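Local coordinates for protein Cyclo(L-leucyl-L-phenylalanyl) synthase (Streptomyces noursei, PDB 3OQV) that joins two amino acids, taken from phenylalanyl-tRNA and leucyl-tRNA, into a cyclic dipeptide without ATP, a step on the way to the antibacterial albonoursin, at residues 171-174 with 175-179; 73-77 with 78-82; 145-148 with 149-153; 135-138 with 139-143. One frame throughout, in Å; residues are numbered along the deposited sequence.

All four contacts are local, made between residues a turn or so apart along helices of a Rossmann-fold enzyme. Contacts 1 and 3 are partly buried and hold regular helix; contacts 2 and 4 lie at the surface, where a helix ends and the next begins. Contact 1, on helix 169-193, is the hub: it shares hydrogen bonds with contact 2 through N177 to E73 and H171 to D78, packs on V153 of contact 3, and meets F139 of contact 4. Contacts 3 and 4 sit on successive helices, 143-158 and 126-141. Polar bonds thus join contact 1 to contact 2, and apolar packing joins it to contacts 3 and 4; the sulfur-aromatic pair lies within contact 3.

Contact 1 (171-174 with 175-179); sequences HLRA and GLNYV. With PO4 (phosphate ion), chain C.
G175 N reaches back to H171 O at 2.8 Å and begins a run of four i to i+4 hydrogen bonds that satisfies each carbonyl from H171 to A174. L176 N uses L172 O, and Y178 N uses A174 O. The bond from N177 N to R173 O is nearly linear, 177° at the hydrogen, with the donor close to the line of the C=O. Small residues suit the middle of this turn: A174 sets only a methyl against E73 and M74 of helix 71-78, and at G175 a side chain would press on H171 O. This is ordinary alpha-helix, near the start of helix 169-193, which belongs to the Rossmann fold that cyclodipeptide synthases share with class I aminoacyl-tRNA synthetases. Two polar side chains, N177 and H171, turn to helix 71-78. N177 lays its amide group over R173 O, CG lying 3.4 Å from that oxygen, yet its ND2 is spent on E73 OE1. H171 has both ring nitrogens engaged: NE2 gives to D78 OD1, and ND1 pairs with S168 N. Y178 swings CG opposite its own N (chi1 -176°), which sends the ring outward from the helix, its hydroxyl reaching a phosphate ion, probably from the crystallisation liquor. Phosphate O2 lies at the ring edge, near its plane, 2.9 Å from Y178 OH. By similarity, Y178 belongs to the substrate-binding site and could help bind aminoacyl-tRNA. A phenylalanine here would probably leave the phosphate without its hydroxyl neighbour.

Contact 2 (73-77 with 78-82); sequences EMLIA and DGRSA
L75 lays its CD2 methyl over one face of the R80 guanidinium, 3.4 Å above the plane and toward its rim; NH2 is the nearest atom, 3.6 Å from CD2. R80 gets there by a bend at chi2 (-121°), which folds the chain back alongside the helix end, its CG passing close to L75 O. A long side chain with a flat charged end suits this place, since it can cover a leucine while remaining exposed. The backbone beneath closes in a Schellman motif. R80 N binds L75 O at 3.2 Å and 163°, while G79 N makes weak bonds to L75 O and I76 O. G79 has phi 119°, where any side chain would jam against the carbonyl oxygen before it, so glycine fits. A water donates to both I76 O and R80 O, and I76 CA lies 3.5 Å from R80 O in a CH...O contact. D78 N binds M74 O, and its carboxylate turns to helix 169-193, where OD1 takes a hydrogen bond from H171 NE2 and forms a salt bridge with R160 NE. With an alanine here, H171 and R160 would probably lose their shared acceptor, and the tie between helix 71-78 and helix 169-193 would be weakened. S81 then caps the next helix through OG to E84 N. The turn joins helix 71-78 to helix 82-107, on which L75 packs, while M74 and A77 lean on helix 169-193.

Contact 3 (145-148 with 149-153); sequences FATA and CEDMV
C149 N points almost straight at F145 O, 2.9 Å away with 173° at the hydrogen, and the same i to i+4 pattern continues as D151 N binds T147 O and M152 N binds A148 O. The two segments are therefore one unbroken piece of alpha-helix. On its buried side, C149 SG rests over one face of the F145 ring, 3.3 Å above the plane and displaced toward the rim, with CE2 the nearest carbon at 3.4 Å. F145 holds CG opposite its backbone N (chi1 -177°), a setting that stands the ring out from the helix, where C149, with SG beside its own N, can lay the sulfur on its face. Cysteine is small and polarisable enough to lie on a ring in this way. On the exposed side T147 and D151 run side by side, CG2 coming 3.9 Å from OD2, while T147 OG1 turns back to A143 O. A148 and M152 face helix 207-212, and M152 also reaches E182, which by similarity could have a critical role in catalysis. The C149-F145 pair is a cysteine sulfur-aromatic contact, set where helix 143-158 packs against helix 126-141.

Contact 4 (135-138 with 139-143); sequences TDRA and FEEDA
T135 O receives F139 N at 2.9 Å, the first bond of the last turns of helix 126-141; the T135 side chain packs on P184 and A187, with OG1 tied to R132 O. D136 comes next. Its carbonyl takes E140 N in the carbonyl plane at 3.2 Å and a weak bond from F139 N, whereas its carboxylate serves R132 in a salt bridge. R137 sends its aliphatic stem past E141, crossing it at an angle: CG and CD each lie 3.4 Å from E141 OE1. The chain bends at chi3 (29°), and its charged end stays apart, NE being 4.9 Å from that same oxygen. Opposite charges at this spacing probably attract mildly; a weak, long ion pair with E133 is also present. An arginine and two glutamates suit so exposed a helix end. A138 closes the segment, and its oxygen accepts two donors from one face of the carbonyl plane: D142 N at 2.8 Å, and E141 N at 3.2 Å from well above the plane. That double grip marks the helix end. D142 then leaves helical angles and, as N-cap, offers OD1 to F145 N, starting helix 143-158. A138 lies against F145 of that helix, while F139 wedges its ring among A146 and C149 there and L176 and L180 of helix 169-193, joining three helices.

Contact 1 (171-174 with 175-179)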
loop_
_atom_site.group_PDB
_atom_site.type_symbol
_atom_site.label_atom_id
_atom_site.label_comp_id
_atom_site.label_asym_id
_atom_site.label_seq_id
_atom_site.Cartn_x
_atom_site.Cartn_y
_atom_site.Cartn_z
ATOM N N HIS A 171 -14.368 -12.218 -5.628
ATOM C CA HIS A 171 -13.172 -11.416 -5.881
ATOM C C HIS A 171 -13.359 -9.984 -5.399
ATOM O O HIS A 171 -12.425 -9.373 -4.876
ATOM C CB HIS A 171 -12.828 -11.392 -7.371
ATOM C CG HIS A 171 -12.249 -12.677 -7.876
ATOM N ND1 HIS A 171 -13.008 -13.636 -8.512
ATOM C CD2 HIS A 171 -10.987 -13.163 -7.832
ATOM C CE1 HIS A 171 -12.244 -14.670 -8.815
ATOM N NE2 HIS A 171 -11.012 -14.407 -8.417
ATOM N N LEU A 172 -14.537 -9.430 -5.672
ATOM C CA LEU A 172 -14.849 -8.059 -5.289
ATOM C C LEU A 172 -14.886 -7.905 -3.775
ATOM O O LEU A 172 -14.426 -6.904 -3.237
ATOM C CB LEU A 172 -16.188 -7.626 -5.886
ATOM C CG LEU A 172 -16.247 -7.650 -7.419
ATOM C CD1 LEU A 172 -17.642 -7.316 -7.893
ATOM C CD2 LEU A 172 -15.228 -6.677 -8.027
ATOM N N ARG A 173 -15.438 -8.903 -3.097
ATOM C CA ARG A 173 -15.471 -8.907 -1.637
ATOM C C ARG A 173 -14.066 -8.989 -1.059
ATOM O O ARG A 173 -13.690 -8.182 -0.199
ATOM C CB ARG A 173 -16.323 -10.070 -1.115
ATOM C CG ARG A 173 -16.335 -10.188 0.409
ATOM C CD ARG A 173 -16.929 -11.516 0.852
ATOM N NE ARG A 173 -18.356 -11.598 0.555
ATOM C CZ ARG A 173 -19.313 -11.104 1.335
ATOM N NH1 ARG A 173 -19.001 -10.494 2.474
ATOM N NH2 ARG A 173 -20.585 -11.224 0.979
ATOM N N ALA A 174 -13.285 -9.947 -1.551
ATOM C CA ALA A 174 -11.870 -10.029 -1.208
ATOM C C ALA A 174 -11.161 -8.694 -1.449
ATOM O O ALA A 174 -10.371 -8.244 -0.615
ATOM C CB ALA A 174 -11.190 -11.146 -1.996
ATOM N N GLY A 175 -11.399 -8.096 -2.614
ATOM C CA GLY A 175 -10.714 -6.862 -2.979
ATOM C C GLY A 175 -11.133 -5.709 -2.086
ATOM O O GLY A 175 -10.319 -4.859 -1.712
ATOM N N LEU A 176 -12.412 -5.681 -1.741
ATOM C CA LEU A 176 -12.932 -4.648 -0.874
ATOM C C LEU A 176 -12.296 -4.709 0.514
ATOM O O LEU A 176 -11.839 -3.690 1.040
ATOM C CB LEU A 176 -14.456 -4.754 -0.773
ATOM C CG LEU A 176 -15.145 -3.648 0.029
ATOM C CD1 LEU A 176 -14.756 -2.263 -0.475
ATOM C CD2 LEU A 176 -16.669 -3.834 -0.026
ATOM N N ASN A 177 -12.261 -5.901 1.101
ATOM C CA ASN A 177 -11.594 -6.108 2.384
ATOM C C ASN A 177 -10.160 -5.594 2.337
ATOM O O ASN A 177 -9.676 -4.961 3.278
ATOM C CB ASN A 177 -11.581 -7.595 2.741
ATOM C CG ASN A 177 -12.948 -8.113 3.116
ATOM O OD1 ASN A 177 -13.841 -7.341 3.436
ATOM N ND2 ASN A 177 -13.098 -9.426 3.140
ATOM N N TYR A 178 -9.474 -5.945 1.255
ATOM C CA TYR A 178 -8.085 -5.579 1.028
ATOM C C TYR A 178 -7.942 -4.054 0.959
ATOM O O TYR A 178 -7.057 -3.468 1.582
ATOM C CB TYR A 178 -7.624 -6.223 -0.289
ATOM C CG TYR A 178 -6.166 -6.019 -0.622
ATOM C CD1 TYR A 178 -5.196 -6.917 -0.178
ATOM C CD2 TYR A 178 -5.764 -4.964 -1.422
ATOM C CE1 TYR A 178 -3.855 -6.723 -0.474
ATOM C CE2 TYR A 178 -4.424 -4.765 -1.726
ATOM C CZ TYR A 178 -3.479 -5.646 -1.250
ATOM O OH TYR A 178 -2.148 -5.454 -1.567
ATOM N N VAL A 179 -8.826 -3.417 0.206
ATOM C CA VAL A 179 -8.687 -1.991 -0.065
ATOM C C VAL A 179 -9.089 -1.168 1.165
ATOM O O VAL A 179 -8.406 -0.206 1.514
ATOM C CB VAL A 179 -9.525 -1.565 -1.282
ATOM C CG1 VAL A 179 -9.801 -0.044 -1.253
ATOM C CG2 VAL A 179 -8.813 -1.969 -2.589
HETATM P P PO4 C . -2.229 -2.336 -3.690
HETATM O O1 PO4 C . -2.414 -3.592 -4.510
HETATM O O2 PO4 C . -1.717 -2.725 -2.318
HETATM O O3 PO4 C . -1.268 -1.407 -4.379
HETATM O O4 PO4 C . -3.576 -1.654 -3.552
#

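Contact 2 (73-77 with 78-82)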
loop_
_atom_site.group_PDB
_atom_site.type_symbol
_atom_site.label_atom_id
_atom_site.label_comp_id
_atom_site.label_asym_id
_atom_site.label_seq_id
_atom_site.Cartn_x
_atom_site.Cartn_y
_atom_site.Cartn_z
ATOM N N GLU A 73 -7.785 -14.402 0.845
ATOM C CA GLU A 73 -9.158 -14.335 0.346
ATOM C C GLU A 73 -9.224 -14.244 -1.174
ATOM O O GLU A 73 -10.171 -14.722 -1.793
ATOM C CB GLU A 73 -9.897 -13.143 0.955
ATOM C CG GLU A 73 -10.112 -13.259 2.442
ATOM C CD GLU A 73 -10.372 -11.912 3.092
ATOM O OE1 GLU A 73 -11.182 -11.129 2.545
ATOM O OE2 GLU A 73 -9.749 -11.632 4.139
ATOM N N MET A 74 -8.221 -13.612 -1.774
ATOM C CA MET A 74 -8.195 -13.442 -3.216
ATOM C C MET A 74 -7.809 -14.756 -3.876
ATOM O O MET A 74 -8.353 -15.123 -4.916
ATOM C CB MET A 74 -7.204 -12.347 -3.614
ATOM C CG MET A 74 -7.297 -11.909 -5.079
ATOM S SD MET A 74 -8.920 -11.245 -5.541
ATOM C CE MET A 74 -8.832 -9.599 -4.811
ATOM N N LEU A 75 -6.870 -15.467 -3.261
ATOM C CA LEU A 75 -6.465 -16.775 -3.760
ATOM C C LEU A 75 -7.615 -17.773 -3.661
ATOM O O LEU A 75 -7.800 -18.615 -4.537
ATOM C CB LEU A 75 -5.255 -17.285 -2.986
ATOM C CG LEU A 75 -3.972 -16.484 -3.203
ATOM C CD1 LEU A 75 -2.930 -16.886 -2.167
ATOM C CD2 LEU A 75 -3.446 -16.694 -4.620
ATOM N N ILE A 76 -8.397 -17.656 -2.596
ATOM C CA ILE A 76 -9.581 -18.476 -2.434
ATOM C C ILE A 76 -10.653 -18.178 -3.485
ATOM O O ILE A 76 -11.162 -19.098 -4.131
ATOM C CB ILE A 76 -10.139 -18.368 -1.017
ATOM C CG1 ILE A 76 -9.158 -19.024 -0.044
ATOM C CG2 ILE A 76 -11.510 -19.008 -0.935
ATOM C CD1 ILE A 76 -9.362 -18.649 1.407
ATOM N N ALA A 77 -10.932 -16.895 -3.711
ATOM C CA ALA A 77 -11.722 -16.467 -4.870
ATOM C C ALA A 77 -11.280 -17.143 -6.171
ATOM O O ALA A 77 -12.110 -17.499 -7.006
ATOM C CB ALA A 77 -11.675 -14.940 -5.019
ATOM N N ASP A 78 -9.970 -17.289 -6.354
ATOM C CA ASP A 78 -9.431 -17.842 -7.589
ATOM C C ASP A 78 -9.672 -19.346 -7.667
ATOM O O ASP A 78 -9.654 -19.931 -8.756
ATOM C CB ASP A 78 -7.929 -17.554 -7.696
ATOM C CG ASP A 78 -7.640 -16.164 -8.220
ATOM O OD1 ASP A 78 -8.428 -15.670 -9.055
ATOM O OD2 ASP A 78 -6.615 -15.580 -7.815
ATOM N N GLY A 79 -9.890 -19.968 -6.513
ATOM C CA GLY A 79 -10.312 -21.366 -6.464
ATOM C C GLY A 79 -9.335 -22.268 -5.733
ATOM O O GLY A 79 -9.454 -23.493 -5.785
ATOM N N ARG A 80 -8.393 -21.676 -5.003
ATOM C CA ARG A 80 -7.522 -22.464 -4.145
ATOM C C ARG A 80 -8.213 -22.772 -2.826
ATOM O O ARG A 80 -9.000 -21.971 -2.325
ATOM C CB ARG A 80 -6.193 -21.749 -3.900
ATOM C CG ARG A 80 -5.717 -20.947 -5.084
ATOM C CD ARG A 80 -4.364 -21.416 -5.571
ATOM N NE ARG A 80 -3.647 -20.333 -6.244
ATOM C CZ ARG A 80 -2.360 -20.059 -6.060
ATOM N NH1 ARG A 80 -1.634 -20.798 -5.230
ATOM N NH2 ARG A 80 -1.798 -19.048 -6.711
ATOM N N SER A 81 -7.912 -23.939 -2.267
ATOM C CA SER A 81 -8.317 -24.270 -0.904
ATOM C C SER A 81 -7.721 -23.302 0.107
ATOM O O SER A 81 -6.784 -22.555 -0.202
ATOM C CB SER A 81 -7.913 -25.710 -0.558
ATOM O OG SER A 81 -6.525 -25.798 -0.264
ATOM N N ALA A 82 -8.256 -23.322 1.323
ATOM C CA ALA A 82 -7.722 -22.499 2.400
ATOM C C ALA A 82 -6.263 -22.848 2.685
ATOM O O ALA A 82 -5.442 -21.968 2.911
ATOM C CB ALA A 82 -8.558 -22.671 3.663
HETATM O O HOH W 1 -11.495 -21.966 -3.295
#

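Contact 3 (145-148 with 149-153)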
loop_
_atom_site.group_PDB
_atom_site.type_symbol
_atom_site.label_atom_id
_atom_site.label_comp_id
_atom_site.label_asym_id
_atom_site.label_seq_id
_atom_site.Cartn_x
_atom_site.Cartn_y
_atom_site.Cartn_z
ATOM N N PHE A 145 -16.452 8.669 -2.299
ATOM C CA PHE A 145 -15.358 7.908 -1.709
ATOM C C PHE A 145 -15.570 6.426 -1.963
ATOM O O PHE A 145 -14.619 5.688 -2.205
ATOM C CB PHE A 145 -15.283 8.173 -0.205
ATOM C CG PHE A 145 -14.140 7.488 0.473
ATOM C CD1 PHE A 145 -12.859 8.003 0.383
ATOM C CD2 PHE A 145 -14.339 6.313 1.182
ATOM C CE1 PHE A 145 -11.804 7.376 0.995
ATOM C CE2 PHE A 145 -13.291 5.685 1.808
ATOM C CZ PHE A 145 -12.015 6.210 1.709
ATOM N N ALA A 146 -16.830 6.005 -1.918
ATOM C CA ALA A 146 -17.186 4.609 -2.086
ATOM C C ALA A 146 -16.940 4.163 -3.518
ATOM O O ALA A 146 -16.361 3.104 -3.750
ATOM C CB ALA A 146 -18.633 4.385 -1.693
ATOM N N THR A 147 -17.328 5.001 -4.478
ATOM C CA THR A 147 -17.039 4.738 -5.884
ATOM C C THR A 147 -15.538 4.663 -6.146
ATOM O O THR A 147 -15.070 3.788 -6.878
ATOM C CB THR A 147 -17.646 5.821 -6.797
ATOM O OG1 THR A 147 -19.072 5.796 -6.679
ATOM C CG2 THR A 147 -17.253 5.573 -8.250
ATOM N N ALA A 148 -14.797 5.586 -5.535
ATOM C CA ALA A 148 -13.343 5.657 -5.676
ATOM C C ALA A 148 -12.665 4.407 -5.121
ATOM O O ALA A 148 -11.813 3.812 -5.771
ATOM C CB ALA A 148 -12.803 6.899 -4.977
ATOM N N CYS A 149 -13.040 4.024 -3.907
ATOM C CA CYS A 149 -12.581 2.765 -3.341
ATOM C C CYS A 149 -12.925 1.598 -4.242
ATOM O O CYS A 149 -12.102 0.729 -4.472
ATOM C CB CYS A 149 -13.184 2.547 -1.960
ATOM S SG CYS A 149 -12.439 3.592 -0.704
ATOM N N GLU A 150 -14.146 1.597 -4.772
ATOM C CA GLU A 150 -14.614 0.491 -5.592
ATOM C C GLU A 150 -13.828 0.403 -6.892
ATOM O O GLU A 150 -13.472 -0.685 -7.345
ATOM C CB GLU A 150 -16.114 0.650 -5.880
ATOM C CG GLU A 150 -16.991 0.456 -4.649
ATOM C CD GLU A 150 -18.441 0.878 -4.858
ATOM O OE1 GLU A 150 -18.778 1.389 -5.950
ATOM O OE2 GLU A 150 -19.249 0.695 -3.921
ATOM N N ASP A 151 -13.526 1.554 -7.483
ATOM C CA ASP A 151 -12.650 1.584 -8.651
ATOM C C ASP A 151 -11.284 0.994 -8.346
ATOM O O ASP A 151 -10.735 0.219 -9.134
ATOM C CB ASP A 151 -12.509 3.013 -9.195
ATOM C CG ASP A 151 -13.786 3.512 -9.859
ATOM O OD1 ASP A 151 -14.653 2.670 -10.210
ATOM O OD2 ASP A 151 -13.929 4.747 -10.016
ATOM N N MET A 152 -10.764 1.325 -7.169
ATOM C CA MET A 152 -9.528 0.736 -6.694
ATOM C C MET A 152 -9.643 -0.771 -6.514
ATOM O O MET A 152 -8.724 -1.499 -6.866
ATOM C CB MET A 152 -9.088 1.368 -5.368
ATOM C CG MET A 152 -7.653 1.030 -5.012
ATOM S SD MET A 152 -7.076 1.940 -3.572
ATOM C CE MET A 152 -5.544 1.079 -3.252
ATOM N N VAL A 153 -10.754 -1.226 -5.934
ATOM C CA VAL A 153 -11.013 -2.662 -5.827
ATOM C C VAL A 153 -10.895 -3.360 -7.190
ATOM O O VAL A 153 -10.226 -4.385 -7.323
ATOM C CB VAL A 153 -12.387 -2.959 -5.180
ATOM C CG1 VAL A 153 -12.749 -4.442 -5.340
ATOM C CG2 VAL A 153 -12.381 -2.555 -3.687
#

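Contact 4 (135-138 with 139-143)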
loop_
_atom_site.group_PDB
_atom_site.type_symbol
_atom_site.label_atom_id
_atom_site.label_comp_id
_atom_site.label_asym_id
_atom_site.label_seq_id
_atom_site.Cartn_x
_atom_site.Cartn_y
_atom_site.Cartn_z
ATOM N N THR A 135 -12.569 6.020 7.907
ATOM C CA THR A 135 -12.636 5.541 6.526
ATOM C C THR A 135 -13.774 4.535 6.288
ATOM O O THR A 135 -14.446 4.598 5.261
ATOM C CB THR A 135 -11.286 4.947 6.022
ATOM O OG1 THR A 135 -10.860 3.880 6.887
ATOM C CG2 THR A 135 -10.212 6.022 5.950
ATOM N N ASP A 136 -13.979 3.613 7.227
ATOM C CA ASP A 136 -15.133 2.713 7.179
ATOM C C ASP A 136 -16.446 3.482 7.070
ATOM O O ASP A 136 -17.210 3.273 6.136
ATOM C CB ASP A 136 -15.165 1.801 8.407
ATOM C CG ASP A 136 -14.194 0.629 8.299
ATOM O OD1 ASP A 136 -13.674 0.363 7.191
ATOM O OD2 ASP A 136 -13.935 -0.016 9.336
ATOM N N ARG A 137 -16.664 4.415 7.994
ATOM C CA ARG A 137 -17.824 5.297 7.956
ATOM C C ARG A 137 -17.953 6.067 6.643
ATOM O O ARG A 137 -19.028 6.083 6.034
ATOM C CB ARG A 137 -17.815 6.257 9.153
ATOM C CG ARG A 137 -18.570 7.562 8.915
ATOM C CD ARG A 137 -19.137 8.134 10.206
ATOM N NE ARG A 137 -18.334 7.764 11.369
ATOM C CZ ARG A 137 -17.250 8.424 11.776
ATOM N NH1 ARG A 137 -16.569 7.995 12.833
ATOM N NH2 ARG A 137 -16.841 9.505 11.120
ATOM N N ALA A 138 -16.862 6.697 6.202
ATOM C CA ALA A 138 -16.854 7.389 4.918
ATOM C C ALA A 138 -17.284 6.480 3.779
ATOM O O ALA A 138 -18.011 6.912 2.881
ATOM C CB ALA A 138 -15.484 8.000 4.629
ATOM N N PHE A 139 -16.863 5.216 3.819
ATOM C CA PHE A 139 -17.196 4.290 2.740
ATOM C C PHE A 139 -18.695 4.001 2.673
ATOM O O PHE A 139 -19.247 3.752 1.596
ATOM C CB PHE A 139 -16.433 2.970 2.875
ATOM C CG PHE A 139 -16.848 1.933 1.867
ATOM C CD1 PHE A 139 -16.266 1.896 0.609
ATOM C CD2 PHE A 139 -17.862 1.028 2.159
ATOM C CE1 PHE A 139 -16.665 0.958 -0.330
ATOM C CE2 PHE A 139 -18.259 0.081 1.230
ATOM C CZ PHE A 139 -17.661 0.042 -0.016
ATOM N N GLU A 140 -19.342 3.993 3.832
ATOM C CA GLU A 140 -20.766 3.699 3.881
ATOM C C GLU A 140 -21.591 4.925 3.536
ATOM O O GLU A 140 -22.742 4.805 3.135
ATOM C CB GLU A 140 -21.162 3.175 5.255
ATOM C CG GLU A 140 -20.830 1.716 5.467
ATOM C CD GLU A 140 -20.372 1.436 6.886
ATOM O OE1 GLU A 140 -20.457 2.355 7.732
ATOM O OE2 GLU A 140 -19.929 0.300 7.155
ATOM N N GLU A 141 -21.012 6.106 3.728
ATOM C CA GLU A 141 -21.799 7.320 3.910
ATOM C C GLU A 141 -21.481 8.361 2.843
ATOM O O GLU A 141 -22.228 9.321 2.660
ATOM C CB GLU A 141 -21.569 7.908 5.301
ATOM C CG GLU A 141 -21.985 6.991 6.439
ATOM C CD GLU A 141 -22.223 7.742 7.735
ATOM O OE1 GLU A 141 -21.608 8.817 7.930
ATOM O OE2 GLU A 141 -23.031 7.259 8.558
ATOM N N ASP A 142 -20.371 8.165 2.139
ATOM C CA ASP A 142 -19.935 9.110 1.115
ATOM C C ASP A 142 -19.897 8.427 -0.244
ATOM O O ASP A 142 -19.118 7.497 -0.456
ATOM C CB ASP A 142 -18.547 9.661 1.456
ATOM C CG ASP A 142 -18.163 10.863 0.600
ATOM O OD1 ASP A 142 -17.990 10.706 -0.630
ATOM O OD2 ASP A 142 -17.976 11.958 1.174
ATOM N N ALA A 143 -20.726 8.904 -1.168
ATOM C CA ALA A 143 -20.897 8.248 -2.460
ATOM C C ALA A 143 -19.644 8.336 -3.338
ATOM O O ALA A 143 -19.288 7.375 -4.023
ATOM C CB ALA A 143 -22.103 8.825 -3.193
#